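Protein-L-isoaspartate O-methyltransferase beta-aspartate methyltransferase (Plasmodium falciparum, PDB 2PBF) probably methylates isoaspartyl residues of damaged proteins, using S-adenosyl-L-methionine as methyl donor, as a first step in their repair. Local coordinates at residues 177-180 / 181-184. Residues are numbered along the deposited sequence; the frame is centred on the assembly and turned at random.
Sequences EILV and DLLA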
ATOM      1  N   GLU A 177     -14.660   9.967  -2.382  1.00 44.65           N
ATOM      2  CA  GLU A 177     -15.615   9.776  -1.283  1.00 45.04           C
ATOM      3  C   GLU A 177     -15.828   8.297  -0.913  1.00 44.01           C
ATOM      4  O   GLU A 177     -16.037   7.976   0.260  1.00 44.36           O
ATOM      5  CB  GLU A 177     -16.932  10.503  -1.609  1.00 45.78           C
ATOM      6  CG  GLU A 177     -17.878  10.737  -0.434  1.00 48.93           C
ATOM      7  CD  GLU A 177     -17.204  11.328   0.810  1.00 53.62           C
ATOM      8  OE1 GLU A 177     -16.164  12.022   0.680  1.00 55.25           O
ATOM      9  OE2 GLU A 177     -17.727  11.083   1.927  1.00 55.59           O
ATOM     10  N   ILE A 178     -15.748   7.408  -1.903  1.00 42.92           N
ATOM     11  CA  ILE A 178     -15.687   5.962  -1.643  1.00 42.30           C
ATOM     12  C   ILE A 178     -14.637   5.578  -0.595  1.00 41.63           C
ATOM     13  O   ILE A 178     -14.921   4.795   0.322  1.00 41.47           O
ATOM     14  CB  ILE A 178     -15.460   5.111  -2.925  1.00 42.29           C
ATOM     15  CG1 ILE A 178     -15.381   3.640  -2.535  1.00 43.26           C
ATOM     16  CG2 ILE A 178     -14.200   5.541  -3.700  1.00 42.25           C
ATOM     17  CD1 ILE A 178     -15.629   2.686  -3.653  1.00 42.48           C
ATOM     18  N   LEU A 179     -13.425   6.117  -0.731  1.00 40.08           N
ATOM     19  CA  LEU A 179     -12.375   5.795   0.224  1.00 38.98           C
ATOM     20  C   LEU A 179     -12.788   6.280   1.605  1.00 38.81           C
ATOM     21  O   LEU A 179     -12.561   5.592   2.593  1.00 38.62           O
ATOM     22  CB  LEU A 179     -10.993   6.299  -0.234  1.00 37.73           C
ATOM     23  CG  LEU A 179     -10.493   5.695  -1.567  1.00 36.73           C
ATOM     24  CD1 LEU A 179      -9.222   6.321  -2.069  1.00 35.20           C
ATOM     25  CD2 LEU A 179     -10.315   4.200  -1.494  1.00 34.34           C
ATOM     26  N   VAL A 180     -13.451   7.437   1.668  1.00 39.21           N
ATOM     27  CA  VAL A 180     -14.032   7.920   2.934  1.00 38.96           C
ATOM     28  C   VAL A 180     -15.109   6.971   3.468  1.00 38.63           C
ATOM     29  O   VAL A 180     -15.231   6.769   4.678  1.00 39.15           O
ATOM     30  CB  VAL A 180     -14.576   9.387   2.813  1.00 39.36           C
ATOM     31  CG1 VAL A 180     -15.490   9.762   3.989  1.00 39.08           C
ATOM     32  CG2 VAL A 180     -13.433  10.352   2.712  1.00 39.04           C
ATOM     33  N   ASP A 181     -15.897   6.394   2.573  1.00 38.35           N
ATOM     34  CA  ASP A 181     -16.954   5.466   3.003  1.00 38.65           C
ATOM     35  C   ASP A 181     -16.442   4.084   3.364  1.00 38.48           C
ATOM     36  O   ASP A 181     -17.080   3.360   4.116  1.00 39.25           O
ATOM     37  CB  ASP A 181     -18.045   5.365   1.932  1.00 38.69           C
ATOM     38  CG  ASP A 181     -18.823   6.664   1.778  1.00 38.57           C
ATOM     39  OD1 ASP A 181     -18.733   7.530   2.683  1.00 38.93           O
ATOM     40  OD2 ASP A 181     -19.500   6.818   0.753  1.00 38.34           O
ATOM     41  N   LEU A 182     -15.290   3.720   2.818  1.00 38.36           N
ATOM     42  CA  LEU A 182     -14.701   2.407   3.057  1.00 37.82           C
ATOM     43  C   LEU A 182     -13.979   2.402   4.387  1.00 37.53           C
ATOM     44  O   LEU A 182     -13.614   1.361   4.887  1.00 38.29           O
ATOM     45  CB  LEU A 182     -13.773   2.014   1.906  1.00 37.43           C
ATOM     46  CG  LEU A 182     -14.411   1.545   0.591  1.00 37.08           C
ATOM     47  CD1 LEU A 182     -13.331   1.109  -0.376  1.00 36.05           C
ATOM     48  CD2 LEU A 182     -15.419   0.413   0.778  1.00 38.61           C
ATOM     49  N   LEU A 183     -13.819   3.583   4.970  1.00 38.28           N
ATOM     50  CA  LEU A 183     -13.015   3.777   6.149  1.00 38.32           C
ATOM     51  C   LEU A 183     -13.773   3.445   7.439  1.00 39.76           C
ATOM     52  O   LEU A 183     -14.875   3.947   7.669  1.00 40.02           O
ATOM     53  CB  LEU A 183     -12.507   5.224   6.151  1.00 38.76           C
ATOM     54  CG  LEU A 183     -11.399   5.674   7.102  1.00 37.74           C
ATOM     55  CD1 LEU A 183     -10.129   4.848   6.876  1.00 38.93           C
ATOM     56  CD2 LEU A 183     -11.135   7.160   6.904  1.00 37.16           C
ATOM     57  N   ALA A 184     -13.162   2.614   8.286  1.00 40.63           N
ATOM     58  CA  ALA A 184     -13.725   2.261   9.591  1.00 41.71           C
ATOM     59  C   ALA A 184     -13.490   3.334  10.656  1.00 42.29           C
ATOM     60  O   ALA A 184     -12.581   4.176  10.545  1.00 43.05           O
ATOM     61  CB  ALA A 184     -13.172   0.903  10.082  1.00 41.31           C
TER
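Ile178 and Leu182 run alongside each other, one turn apart, on the short helix 177-182 that crosses from strand 163-168 to the next parallel strand, 187-195, of the Rossmann-like methyltransferase sheet. Their packing is measured by Ile178 CG1, which sits 3.9 Å from Leu182 CG; Ile178 places CG1 anti to its own nitrogen (chi1 179°), beside the carbonyl carbon and thus on the side of the following turn. On the sheet-facing side, Leu179 packs on Val168 and Leu182 on Ile166 of strand 163-168.

Two short but bent i to i+4 bonds define the helical turn: Asp181 N to Glu177 O, 2.8 Å and in the carbonyl plane, and Leu182 N to Ile178 O, 2.7 Å. The N-H...O angle of the latter, 134°, fits the weak second acceptor of Leu182 N, Leu179 O at 3.3 Å. Leu183 N makes a weak i to i+3 bond to Val180 O, 3.5 Å long, while Lys206 NZ hydrogen-bonds to the carbonyl oxygens of both Val180 and Leu183, one side-chain donor serving two backbone acceptors. A backbone hydrogen bond between Leu182 and Phe163 ties the segment to the start of strand 163-168.

The carboxylates of Glu177 and Asp181 are like charges, with planes 86° apart. A salt bridge from Lys157 to Asp181 OD2 probably offsets the repulsion; the two carboxylates come closest at Glu177 OE2 and Asp181 OD1, 3.8 Å apart.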